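Local coordinates for protein tungsten-containing formylmethanofuran dehydrogenase 2 subunit C (Methanothermobacter wolfeii, PDB 5T5I) that forms a beta-helical subunit of the tungsten formylmethanofuran dehydrogenase complex, which probably fixes carbon dioxide as formylmethanofuran, at residues V109-S115 with I128-D134; D120-I126 with G146-I152; Y135-S139 with N160-Y165. All blocks are in the same frame, centred on the assembly; numbering follows the deposited sequence.

Contact 1: V109-S115 with I128-D134; sequences VEGNAGS and ILGDAGD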
ATOM      1  N   VAL C 109     -22.371 -30.349  34.043  1.00 27.89           N
ATOM      2  CA  VAL C 109     -23.314 -29.264  33.761  1.00 26.98           C
ATOM      3  C   VAL C 109     -23.833 -29.539  32.354  1.00 30.91           C
ATOM      4  O   VAL C 109     -23.046 -29.515  31.408  1.00 28.17           O
ATOM      5  CB  VAL C 109     -22.653 -27.866  33.853  1.00 27.99           C
ATOM      6  CG1 VAL C 109     -23.634 -26.757  33.432  1.00 26.05           C
ATOM      7  CG2 VAL C 109     -22.110 -27.608  35.261  1.00 27.50           C
ATOM      8  N   GLU C 110     -25.135 -29.830  32.211  1.00 30.71           N
ATOM      9  CA  GLU C 110     -25.705 -30.141  30.890  1.00 31.57           C
ATOM     10  C   GLU C 110     -25.864 -28.913  29.989  1.00 37.16           C
ATOM     11  O   GLU C 110     -25.873 -29.062  28.767  1.00 37.67           O
ATOM     12  CB  GLU C 110     -27.017 -30.911  31.005  1.00 33.86           C
ATOM     13  CG  GLU C 110     -26.783 -32.280  31.601  1.00 38.33           C
ATOM     14  CD  GLU C 110     -27.984 -33.190  31.712  1.00 53.49           C
ATOM     15  OE1 GLU C 110     -27.824 -34.242  32.364  1.00 47.15           O
ATOM     16  OE2 GLU C 110     -29.067 -32.868  31.168  1.00 42.06           O
ATOM     17  N   GLY C 111     -25.987 -27.730  30.592  1.00 32.91           N
ATOM     18  CA  GLY C 111     -26.102 -26.472  29.867  1.00 32.37           C
ATOM     19  C   GLY C 111     -24.806 -25.690  29.877  1.00 33.94           C
ATOM     20  O   GLY C 111     -23.720 -26.277  29.813  1.00 33.91           O
ATOM     21  N   ASN C 112     -24.910 -24.359  29.986  1.00 31.04           N
ATOM     22  CA  ASN C 112     -23.758 -23.455  30.030  1.00 29.70           C
ATOM     23  C   ASN C 112     -23.319 -23.152  31.467  1.00 32.04           C
ATOM     24  O   ASN C 112     -24.086 -23.344  32.411  1.00 30.29           O
ATOM     25  CB  ASN C 112     -24.077 -22.137  29.318  1.00 31.73           C
ATOM     26  CG  ASN C 112     -24.632 -22.324  27.930  1.00 40.67           C
ATOM     27  OD1 ASN C 112     -24.085 -23.089  27.128  1.00 28.75           O
ATOM     28  ND2 ASN C 112     -25.758 -21.685  27.632  1.00 32.18           N
ATOM     29  N   ALA C 113     -22.072 -22.668  31.619  1.00 27.20           N
ATOM     30  CA  ALA C 113     -21.505 -22.251  32.906  1.00 25.95           C
ATOM     31  C   ALA C 113     -20.957 -20.828  32.796  1.00 29.62           C
ATOM     32  O   ALA C 113     -20.447 -20.436  31.748  1.00 28.70           O
ATOM     33  CB  ALA C 113     -20.387 -23.190  33.330  1.00 26.47           C
ATOM     34  N   GLY C 114     -21.043 -20.083  33.887  1.00 26.79           N
ATOM     35  CA  GLY C 114     -20.525 -18.722  33.960  1.00 25.64           C
ATOM     36  C   GLY C 114     -19.021 -18.706  34.114  1.00 27.52           C
ATOM     37  O   GLY C 114     -18.367 -19.758  34.051  1.00 26.08           O
ATOM     38  N   SER C 115     -18.463 -17.511  34.352  1.00 23.18           N
ATOM     39  CA  SER C 115     -17.024 -17.357  34.532  1.00 22.79           C
ATOM     40  C   SER C 115     -16.525 -18.033  35.808  1.00 23.61           C
ATOM     41  O   SER C 115     -17.298 -18.277  36.734  1.00 21.85           O
ATOM     42  CB  SER C 115     -16.637 -15.877  34.542  1.00 25.71           C
ATOM     43  OG  SER C 115     -16.995 -15.284  33.309  1.00 27.94           O
ATOM     44  N   ILE C 128     -18.631 -29.662  31.167  1.00 26.97           N
ATOM     45  CA  ILE C 128     -19.659 -28.686  30.776  1.00 26.45           C
ATOM     46  C   ILE C 128     -20.058 -29.030  29.348  1.00 29.76           C
ATOM     47  O   ILE C 128     -19.213 -28.959  28.458  1.00 27.95           O
ATOM     48  CB  ILE C 128     -19.124 -27.236  30.932  1.00 28.31           C
ATOM     49  CG1 ILE C 128     -18.816 -26.932  32.427  1.00 28.93           C
ATOM     50  CG2 ILE C 128     -20.117 -26.199  30.380  1.00 27.03           C
ATOM     51  CD1 ILE C 128     -17.781 -25.859  32.658  1.00 30.04           C
ATOM     52  N   LEU C 129     -21.312 -29.452  29.132  1.00 26.91           N
ATOM     53  CA  LEU C 129     -21.764 -29.859  27.793  1.00 27.31           C
ATOM     54  C   LEU C 129     -22.080 -28.661  26.873  1.00 29.91           C
ATOM     55  O   LEU C 129     -22.034 -28.820  25.647  1.00 29.09           O
ATOM     56  CB  LEU C 129     -22.939 -30.851  27.847  1.00 28.49           C
ATOM     57  CG  LEU C 129     -22.775 -32.080  28.759  1.00 34.05           C
ATOM     58  CD1 LEU C 129     -23.968 -33.014  28.634  1.00 35.50           C
ATOM     59  CD2 LEU C 129     -21.503 -32.858  28.440  1.00 36.77           C
ATOM     60  N   GLY C 130     -22.354 -27.494  27.455  1.00 27.29           N
ATOM     61  CA  GLY C 130     -22.576 -26.256  26.716  1.00 27.79           C
ATOM     62  C   GLY C 130     -21.310 -25.420  26.635  1.00 31.01           C
ATOM     63  O   GLY C 130     -20.196 -25.961  26.561  1.00 30.45           O
ATOM     64  N   ASP C 131     -21.474 -24.093  26.665  1.00 27.41           N
ATOM     65  CA  ASP C 131     -20.371 -23.131  26.622  1.00 27.09           C
ATOM     66  C   ASP C 131     -19.936 -22.728  28.048  1.00 28.96           C
ATOM     67  O   ASP C 131     -20.711 -22.877  28.991  1.00 28.88           O
ATOM     68  CB  ASP C 131     -20.800 -21.842  25.881  1.00 28.06           C
ATOM     69  CG  ASP C 131     -21.259 -22.037  24.455  1.00 33.13           C
ATOM     70  OD1 ASP C 131     -20.687 -22.911  23.757  1.00 32.36           O
ATOM     71  OD2 ASP C 131     -22.142 -21.277  24.014  1.00 37.53           O
ATOM     72  N   ALA C 132     -18.725 -22.171  28.192  1.00 25.62           N
ATOM     73  CA  ALA C 132     -18.225 -21.650  29.475  1.00 24.34           C
ATOM     74  C   ALA C 132     -17.831 -20.180  29.275  1.00 28.10           C
ATOM     75  O   ALA C 132     -17.692 -19.731  28.138  1.00 27.54           O
ATOM     76  CB  ALA C 132     -17.036 -22.465  29.982  1.00 24.69           C
ATOM     77  N   GLY C 133     -17.706 -19.440  30.363  1.00 24.53           N
ATOM     78  CA  GLY C 133     -17.334 -18.025  30.315  1.00 23.98           C
ATOM     79  C   GLY C 133     -15.835 -17.795  30.301  1.00 27.48           C
ATOM     80  O   GLY C 133     -15.069 -18.587  29.738  1.00 27.40           O
ATOM     81  N   ASP C 134     -15.408 -16.689  30.917  1.00 23.36           N
ATOM     82  CA  ASP C 134     -13.995 -16.350  31.038  1.00 22.25           C
ATOM     83  C   ASP C 134     -13.421 -17.109  32.236  1.00 24.25           C
ATOM     84  O   ASP C 134     -14.181 -17.600  33.079  1.00 20.97           O
ATOM     85  CB  ASP C 134     -13.824 -14.831  31.278  1.00 24.71           C
ATOM     86  CG  ASP C 134     -14.449 -13.954  30.201  1.00 28.39           C
ATOM     87  OD1 ASP C 134     -13.909 -13.921  29.075  1.00 27.36           O
ATOM     88  OD2 ASP C 134     -15.480 -13.295  30.488  1.00 27.77           O
TER
HETATM   89  O   HOH W   1     -15.815 -20.396  33.213  1.00 24.18           O
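N112 meets D131 across two successive coils of the chain, and a ladder of polar bonds runs from there in both directions. Backbone bonds join the coils. L129 N donates to V109 O at 2.9 Å, and A113 N to D131 O. G130 N donates to G111 O at a poorer angle, 131° at the hydrogen.

Two side-chain oxygens serve as acceptors. N112 OD1 takes the N-H of D131 at 2.8 Å, tilted slightly from the amide plane. The N112 side chain has CG beside its own backbone N (chi1 -51°), which turns the amide oxygen to the next coil. D131 has a similar first torsion, and its OD1 accepts from N157 N one coil further on. N112 N is in turn held by N93 OD1. At the other end S115 OG accepts from D134 N at 3.2 Å. S115 OG and D134 OD2 both bond to S94 of the neighbouring fwdD subunit. Water 1 bridges G114 O and D134 O.

Apolar contacts lie on the inner side. I128 CD1 touches A113 CB at 3.8 Å, and I128 CG1 lies 4.2 Å from V109 CB. On the outside, E110 and L129 run side by side and point the same way, with E110 CG 4.2 Å from L129 CD1.

G130 has no room for a side chain, since a CB would run into N112 OD1 and G111 O. The pattern resembles the asparagine ladders of beta-helices. N93, N112 and D131 each offer a side-chain oxygen to a backbone N-H of the next coil, and S115 does the same for D134. This probably helps successive turns stack in register.

Contact 2: D120-I126 with G146-I152; sequences DMRGGEI and GMSGGTI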
ATOM      1  N   ASP C 120      -9.112 -22.247  40.713  1.00 23.49           N
ATOM      2  CA  ASP C 120      -8.297 -22.865  41.784  1.00 24.11           C
ATOM      3  C   ASP C 120      -8.528 -24.392  41.991  1.00 24.88           C
ATOM      4  O   ASP C 120      -8.329 -24.889  43.095  1.00 23.75           O
ATOM      5  CB  ASP C 120      -8.511 -22.137  43.137  1.00 25.00           C
ATOM      6  CG  ASP C 120      -7.966 -20.735  43.166  1.00 32.94           C
ATOM      7  OD1 ASP C 120      -6.816 -20.546  42.735  1.00 31.71           O
ATOM      8  OD2 ASP C 120      -8.654 -19.848  43.709  1.00 33.94           O
ATOM      9  N   MET C 121      -8.906 -25.132  40.947  1.00 22.36           N
ATOM     10  CA  MET C 121      -9.174 -26.573  41.063  1.00 22.29           C
ATOM     11  C   MET C 121      -7.919 -27.328  41.527  1.00 26.07           C
ATOM     12  O   MET C 121      -6.808 -26.989  41.112  1.00 24.23           O
ATOM     13  CB  MET C 121      -9.657 -27.116  39.710  1.00 23.98           C
ATOM     14  CG  MET C 121     -10.191 -28.530  39.736  1.00 27.06           C
ATOM     15  SD  MET C 121     -10.765 -28.963  38.068  1.00 30.55           S
ATOM     16  CE  MET C 121     -11.693 -30.450  38.413  1.00 28.56           C
ATOM     17  N   ARG C 122      -8.108 -28.312  42.416  1.00 24.37           N
ATOM     18  CA  ARG C 122      -7.022 -29.152  42.943  1.00 25.02           C
ATOM     19  C   ARG C 122      -7.118 -30.604  42.431  1.00 27.84           C
ATOM     20  O   ARG C 122      -6.088 -31.262  42.309  1.00 27.24           O
ATOM     21  CB  ARG C 122      -7.002 -29.143  44.487  1.00 27.64           C
ATOM     22  CG  ARG C 122      -7.424 -27.835  45.180  1.00 38.03           C
ATOM     23  CD  ARG C 122      -6.285 -27.034  45.744  1.00 53.05           C
ATOM     24  NE  ARG C 122      -5.493 -26.417  44.679  1.00 63.76           N
ATOM     25  CZ  ARG C 122      -5.241 -25.112  44.525  1.00 69.98           C
ATOM     26  NH1 ARG C 122      -5.712 -24.222  45.396  1.00 55.97           N
ATOM     27  NH2 ARG C 122      -4.511 -24.688  43.503  1.00 48.94           N
ATOM     28  N   GLY C 123      -8.333 -31.097  42.197  1.00 24.56           N
ATOM     29  CA  GLY C 123      -8.562 -32.465  41.732  1.00 25.00           C
ATOM     30  C   GLY C 123      -9.999 -32.738  41.332  1.00 30.33           C
ATOM     31  O   GLY C 123     -10.871 -31.879  41.509  1.00 29.08           O
ATOM     32  N   GLY C 124     -10.236 -33.930  40.795  1.00 27.47           N
ATOM     33  CA  GLY C 124     -11.557 -34.332  40.328  1.00 27.69           C
ATOM     34  C   GLY C 124     -11.802 -33.932  38.886  1.00 30.59           C
ATOM     35  O   GLY C 124     -10.853 -33.728  38.116  1.00 28.82           O
ATOM     36  N   GLU C 125     -13.083 -33.851  38.501  1.00 28.55           N
ATOM     37  CA  GLU C 125     -13.479 -33.577  37.122  1.00 27.44           C
ATOM     38  C   GLU C 125     -14.668 -32.660  37.038  1.00 29.12           C
ATOM     39  O   GLU C 125     -15.606 -32.798  37.813  1.00 29.61           O
ATOM     40  CB  GLU C 125     -13.886 -34.881  36.397  1.00 29.85           C
ATOM     41  CG  GLU C 125     -12.816 -35.947  36.252  1.00 42.09           C
ATOM     42  CD  GLU C 125     -13.406 -37.300  35.889  1.00 65.67           C
ATOM     43  OE1 GLU C 125     -13.724 -37.528  34.701  1.00 52.31           O
ATOM     44  OE2 GLU C 125     -13.629 -38.106  36.820  1.00 66.60           O
ATOM     45  N   ILE C 126     -14.658 -31.774  36.041  1.00 25.51           N
ATOM     46  CA  ILE C 126     -15.763 -30.884  35.685  1.00 25.44           C
ATOM     47  C   ILE C 126     -16.011 -31.120  34.205  1.00 29.55           C
ATOM     48  O   ILE C 126     -15.063 -31.092  33.417  1.00 29.12           O
ATOM     49  CB  ILE C 126     -15.461 -29.387  35.953  1.00 28.13           C
ATOM     50  CG1 ILE C 126     -15.261 -29.145  37.468  1.00 28.56           C
ATOM     51  CG2 ILE C 126     -16.601 -28.483  35.401  1.00 29.10           C
ATOM     52  CD1 ILE C 126     -14.728 -27.774  37.828  1.00 30.13           C
ATOM     53  N   GLY C 146      -2.252 -20.781  40.750  1.00 24.37           N
ATOM     54  CA  GLY C 146      -3.592 -21.107  40.264  1.00 23.47           C
ATOM     55  C   GLY C 146      -3.974 -22.566  40.420  1.00 26.03           C
ATOM     56  O   GLY C 146      -3.613 -23.216  41.410  1.00 24.65           O
ATOM     57  N   MET C 147      -4.742 -23.073  39.440  1.00 22.03           N
ATOM     58  CA  MET C 147      -5.196 -24.477  39.353  1.00 20.81           C
ATOM     59  C   MET C 147      -3.966 -25.408  39.440  1.00 25.81           C
ATOM     60  O   MET C 147      -2.970 -25.137  38.776  1.00 24.90           O
ATOM     61  CB  MET C 147      -5.928 -24.667  38.019  1.00 23.10           C
ATOM     62  CG  MET C 147      -6.267 -26.087  37.670  1.00 26.29           C
ATOM     63  SD  MET C 147      -7.325 -26.114  36.216  1.00 28.69           S
ATOM     64  CE  MET C 147      -7.467 -27.860  35.965  1.00 25.79           C
ATOM     65  N   SER C 148      -4.003 -26.434  40.301  1.00 24.27           N
ATOM     66  CA  SER C 148      -2.867 -27.362  40.486  1.00 24.06           C
ATOM     67  C   SER C 148      -3.164 -28.832  40.083  1.00 28.27           C
ATOM     68  O   SER C 148      -2.250 -29.657  40.061  1.00 28.14           O
ATOM     69  CB  SER C 148      -2.383 -27.313  41.934  1.00 25.14           C
ATOM     70  OG  SER C 148      -3.442 -27.562  42.845  1.00 28.05           O
ATOM     71  N   GLY C 149      -4.416 -29.149  39.795  1.00 24.71           N
ATOM     72  CA  GLY C 149      -4.809 -30.492  39.380  1.00 24.90           C
ATOM     73  C   GLY C 149      -6.282 -30.557  39.030  1.00 27.63           C
ATOM     74  O   GLY C 149      -7.016 -29.591  39.247  1.00 25.20           O
ATOM     75  N   GLY C 150      -6.692 -31.699  38.502  1.00 25.23           N
ATOM     76  CA  GLY C 150      -8.049 -31.947  38.026  1.00 25.00           C
ATOM     77  C   GLY C 150      -8.147 -31.797  36.524  1.00 28.21           C
ATOM     78  O   GLY C 150      -7.180 -31.368  35.873  1.00 25.87           O
ATOM     79  N   THR C 151      -9.296 -32.206  35.956  1.00 25.99           N
ATOM     80  CA  THR C 151      -9.573 -32.098  34.520  1.00 26.13           C
ATOM     81  C   THR C 151     -10.866 -31.308  34.306  1.00 29.21           C
ATOM     82  O   THR C 151     -11.874 -31.589  34.953  1.00 29.41           O
ATOM     83  CB  THR C 151      -9.693 -33.475  33.852  1.00 30.46           C
ATOM     84  OG1 THR C 151      -8.512 -34.228  34.126  1.00 32.14           O
ATOM     85  CG2 THR C 151      -9.869 -33.377  32.336  1.00 27.98           C
ATOM     86  N   ILE C 152     -10.841 -30.345  33.390  1.00 24.26           N
ATOM     87  CA  ILE C 152     -12.028 -29.577  33.008  1.00 23.34           C
ATOM     88  C   ILE C 152     -12.222 -29.806  31.520  1.00 27.57           C
ATOM     89  O   ILE C 152     -11.290 -29.573  30.752  1.00 27.16           O
ATOM     90  CB  ILE C 152     -11.903 -28.058  33.325  1.00 24.86           C
ATOM     91  CG1 ILE C 152     -11.536 -27.827  34.805  1.00 24.59           C
ATOM     92  CG2 ILE C 152     -13.229 -27.329  32.952  1.00 24.10           C
ATOM     93  CD1 ILE C 152     -11.066 -26.439  35.123  1.00 26.33           C
TER
HETATM   94  O   HOH W   2      -3.729 -30.306  43.300  1.00 26.65           O
HETATM   95  O   HOH W   3      -9.068 -35.683  36.792  1.00 50.58           O
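M121 packs against segment 146-152 along its whole length. Its CG lies anti to the backbone N (chi1 -170°), and the chain is extended beyond it, which carries the side chain along toward the strand pair. CB is 3.6 Å from G149 O, and CG is closer to the same oxygen. SD rests on I152 CG1 at 3.5 Å; M121 and I152 run alongside, heading opposite ways. CE ends 3.6 Å from T151 O. M147 CE touches SD as well.

The backbone of M121 is also used: its O accepts from S148 N at 3.0 Å, and weakly from G149 N. On the outer side, R122 NE and NH2 both donate to S148 OG, from one edge of the guanidinium. D120 O covers one face of that group. Water 2 joins R122 O to S148 OG.

Parallel pairing follows, with T151 N bonded to G124 O and I126 N to T151 O at 3.0 Å. A CB on G150 would strike M121 CE, and the positive phi there already disfavours a side chain. M121 is thus held by backbone O and side chain alike, in an apolar inner layer with M147 and I152 under a polar outer turn.

Contact 3: Y135-S139 with N160-Y165; sequences YVGSS and NEIGEY. With CA (calcium ion), chain B.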
ATOM      1  N   TYR C 135     -12.078 -17.192  32.317  1.00 21.63           N
ATOM      2  CA  TYR C 135     -11.369 -17.732  33.476  1.00 21.35           C
ATOM      3  C   TYR C 135     -11.705 -19.193  33.848  1.00 24.34           C
ATOM      4  O   TYR C 135     -11.790 -19.525  35.035  1.00 23.51           O
ATOM      5  CB  TYR C 135     -11.587 -16.806  34.708  1.00 21.71           C
ATOM      6  CG  TYR C 135     -11.079 -15.386  34.532  1.00 23.29           C
ATOM      7  CD1 TYR C 135      -9.718 -15.115  34.469  1.00 25.32           C
ATOM      8  CD2 TYR C 135     -11.956 -14.312  34.491  1.00 22.76           C
ATOM      9  CE1 TYR C 135      -9.246 -13.813  34.303  1.00 25.32           C
ATOM     10  CE2 TYR C 135     -11.496 -13.007  34.336  1.00 22.74           C
ATOM     11  CZ  TYR C 135     -10.141 -12.760  34.247  1.00 26.97           C
ATOM     12  OH  TYR C 135      -9.689 -11.469  34.100  1.00 28.11           O
ATOM     13  N   VAL C 136     -11.836 -20.078  32.848  1.00 20.24           N
ATOM     14  CA  VAL C 136     -12.025 -21.495  33.125  1.00 19.19           C
ATOM     15  C   VAL C 136     -10.694 -21.959  33.738  1.00 24.67           C
ATOM     16  O   VAL C 136      -9.641 -21.709  33.147  1.00 24.07           O
ATOM     17  CB  VAL C 136     -12.328 -22.337  31.856  1.00 21.58           C
ATOM     18  CG1 VAL C 136     -12.384 -23.823  32.194  1.00 21.52           C
ATOM     19  CG2 VAL C 136     -13.627 -21.900  31.177  1.00 20.94           C
ATOM     20  N   GLY C 137     -10.751 -22.596  34.903  1.00 22.57           N
ATOM     21  CA  GLY C 137      -9.564 -23.108  35.583  1.00 23.01           C
ATOM     22  C   GLY C 137      -8.495 -22.075  35.888  1.00 26.03           C
ATOM     23  O   GLY C 137      -7.308 -22.373  35.785  1.00 26.55           O
ATOM     24  N   SER C 138      -8.900 -20.864  36.273  1.00 22.29           N
ATOM     25  CA  SER C 138      -7.987 -19.746  36.561  1.00 21.58           C
ATOM     26  C   SER C 138      -7.556 -19.678  38.039  1.00 23.93           C
ATOM     27  O   SER C 138      -7.963 -20.494  38.864  1.00 23.81           O
ATOM     28  CB  SER C 138      -8.681 -18.429  36.205  1.00 23.25           C
ATOM     29  OG  SER C 138      -9.638 -18.123  37.203  1.00 28.94           O
ATOM     30  N   SER C 139      -6.744 -18.670  38.357  1.00 19.06           N
ATOM     31  CA  SER C 139      -6.340 -18.344  39.721  1.00 20.21           C
ATOM     32  C   SER C 139      -7.308 -17.248  40.254  1.00 24.66           C
ATOM     33  O   SER C 139      -8.254 -16.861  39.562  1.00 24.74           O
ATOM     34  CB  SER C 139      -4.905 -17.813  39.739  1.00 22.28           C
ATOM     35  OG  SER C 139      -4.775 -16.512  39.183  1.00 26.37           O
ATOM     36  N   ASN C 160     -12.234 -15.653  27.490  1.00 24.10           N
ATOM     37  CA  ASN C 160     -10.859 -15.216  27.707  1.00 23.45           C
ATOM     38  C   ASN C 160     -10.178 -15.843  28.891  1.00 24.95           C
ATOM     39  O   ASN C 160     -10.820 -16.201  29.875  1.00 24.35           O
ATOM     40  CB  ASN C 160     -10.802 -13.699  27.923  1.00 21.64           C
ATOM     41  CG  ASN C 160     -11.122 -12.850  26.723  1.00 33.89           C
ATOM     42  OD1 ASN C 160     -11.383 -13.331  25.626  1.00 25.39           O
ATOM     43  ND2 ASN C 160     -11.006 -11.551  26.891  1.00 28.67           N
ATOM     44  N   GLU C 161      -8.845 -15.866  28.818  1.00 20.74           N
ATOM     45  CA  GLU C 161      -7.960 -16.219  29.918  1.00 20.50           C
ATOM     46  C   GLU C 161      -8.232 -17.587  30.547  1.00 24.76           C
ATOM     47  O   GLU C 161      -8.149 -17.744  31.769  1.00 23.37           O
ATOM     48  CB  GLU C 161      -7.997 -15.088  30.975  1.00 20.65           C
ATOM     49  CG  GLU C 161      -7.554 -13.735  30.429  1.00 22.03           C
ATOM     50  CD  GLU C 161      -7.604 -12.641  31.474  1.00 34.07           C
ATOM     51  OE1 GLU C 161      -6.651 -12.535  32.280  1.00 25.40           O
ATOM     52  OE2 GLU C 161      -8.647 -11.954  31.555  1.00 24.66           O
ATOM     53  N   ILE C 162      -8.520 -18.599  29.709  1.00 22.37           N
ATOM     54  CA  ILE C 162      -8.708 -19.931  30.253  1.00 23.58           C
ATOM     55  C   ILE C 162      -7.317 -20.410  30.741  1.00 25.65           C
ATOM     56  O   ILE C 162      -6.290 -20.081  30.135  1.00 25.61           O
ATOM     57  CB  ILE C 162      -9.373 -20.941  29.260  1.00 28.66           C
ATOM     58  CG1 ILE C 162      -8.471 -21.279  28.074  1.00 30.54           C
ATOM     59  CG2 ILE C 162     -10.762 -20.456  28.763  1.00 27.67           C
ATOM     60  CD1 ILE C 162      -8.663 -22.684  27.625  1.00 40.86           C
ATOM     61  N   GLY C 163      -7.291 -21.081  31.872  1.00 21.83           N
ATOM     62  CA  GLY C 163      -6.046 -21.552  32.471  1.00 22.22           C
ATOM     63  C   GLY C 163      -5.085 -20.457  32.901  1.00 24.96           C
ATOM     64  O   GLY C 163      -3.868 -20.650  32.891  1.00 24.52           O
ATOM     65  N   GLU C 164      -5.618 -19.300  33.289  1.00 22.12           N
ATOM     66  CA  GLU C 164      -4.819 -18.164  33.764  1.00 19.75           C
ATOM     67  C   GLU C 164      -4.000 -18.567  35.010  1.00 23.14           C
ATOM     68  O   GLU C 164      -4.567 -19.071  35.972  1.00 22.65           O
ATOM     69  CB  GLU C 164      -5.757 -16.973  34.042  1.00 20.56           C
ATOM     70  CG  GLU C 164      -5.102 -15.725  34.633  1.00 24.36           C
ATOM     71  CD  GLU C 164      -5.451 -15.404  36.072  1.00 35.09           C
ATOM     72  OE1 GLU C 164      -6.008 -16.282  36.763  1.00 29.25           O
ATOM     73  OE2 GLU C 164      -5.054 -14.319  36.550  1.00 30.00           O
ATOM     74  N   TYR C 165      -2.657 -18.422  34.945  1.00 20.47           N
ATOM     75  CA  TYR C 165      -1.717 -18.826  36.017  1.00 20.77           C
ATOM     76  C   TYR C 165      -1.814 -20.349  36.367  1.00 24.00           C
ATOM     77  O   TYR C 165      -1.537 -20.749  37.497  1.00 24.67           O
ATOM     78  CB  TYR C 165      -1.861 -17.947  37.290  1.00 21.89           C
ATOM     79  CG  TYR C 165      -1.147 -16.614  37.230  1.00 22.93           C
ATOM     80  CD1 TYR C 165       0.218 -16.520  37.467  1.00 24.29           C
ATOM     81  CD2 TYR C 165      -1.845 -15.440  36.986  1.00 23.25           C
ATOM     82  CE1 TYR C 165       0.878 -15.290  37.435  1.00 22.29           C
ATOM     83  CE2 TYR C 165      -1.202 -14.206  36.956  1.00 23.97           C
ATOM     84  CZ  TYR C 165       0.163 -14.135  37.169  1.00 28.76           C
ATOM     85  OH  TYR C 165       0.777 -12.911  37.126  1.00 28.36           O
TER
HETATM   86 CA    CA B 508      -3.908 -14.006  39.545  1.00 25.92          CA
HETATM   87  O   HOH W   4      -5.051 -21.590  36.991  1.00 19.22           O
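Two type II turns, Y135 to S138 and E161 to E164, lie one on the other, with G163 N donating to V136 O at 2.7 Å and Y135 N to N160 O at 2.9 Å. Alongside, V136 CB meets I162 CG2 at 3.9 Å, the two side chains pointing the same way.

Y135 and E161 also lie side by side, ring and carboxylate planes 57° apart. Y135 OH bonds to R141, and E161 OE1 makes a salt bridge to a basic side chain of another subunit.

E164 CG stands opposite its backbone N (chi1 176°), and the chain then bends at chi2 (-110°), bringing the carboxylate to S139. S139 N, at 3.0 Å, meets E164 OE1 nearly along its C-O axis. S139 OG, at 2.7 Å from E164 OE1, comes from above the carboxylate plane. S139 OG also binds the calcium ion at 2.7 Å. E164 probably helps position S139; its OE2 lies 3.2 Å from the calcium. With an alanine here, S139 N and OG would probably lose their shared acceptor, and the basic side chain of another subunit that pairs with OE2 its mate. D143 O and an acidic side chain of another subunit also bind the calcium, and Y140 belongs to the site.

The turns follow strands 125-128 and 151-154. I162 packs on I171 and I173 of strand 170-173, and the Y165 ring stacks on H184 of a following coil.

All three contacts join successive coils of one beta-helix. Contact 1 pairs the loops after strands 106-109 and 125-128. Contact 2 pairs strands 125-128 and 151-154 with the turns before them, and contact 3 pairs the loops that follow those strands. Contact 1 is complete before contact 3 begins along the chain, while contact 2 crosses both. The centres of contacts 1 and 2 are about 16 Å apart. Those of contacts 1 and 3 are about 14 Å apart. D134 OD1 to N160 N probably bonds contact 1 to contact 3, and D120 N to S138 O contact 2 to contact 3. Contact 3 carries the calcium site shared with another subunit, and the centre of contact 2 is about 11 Å from that of contact 3.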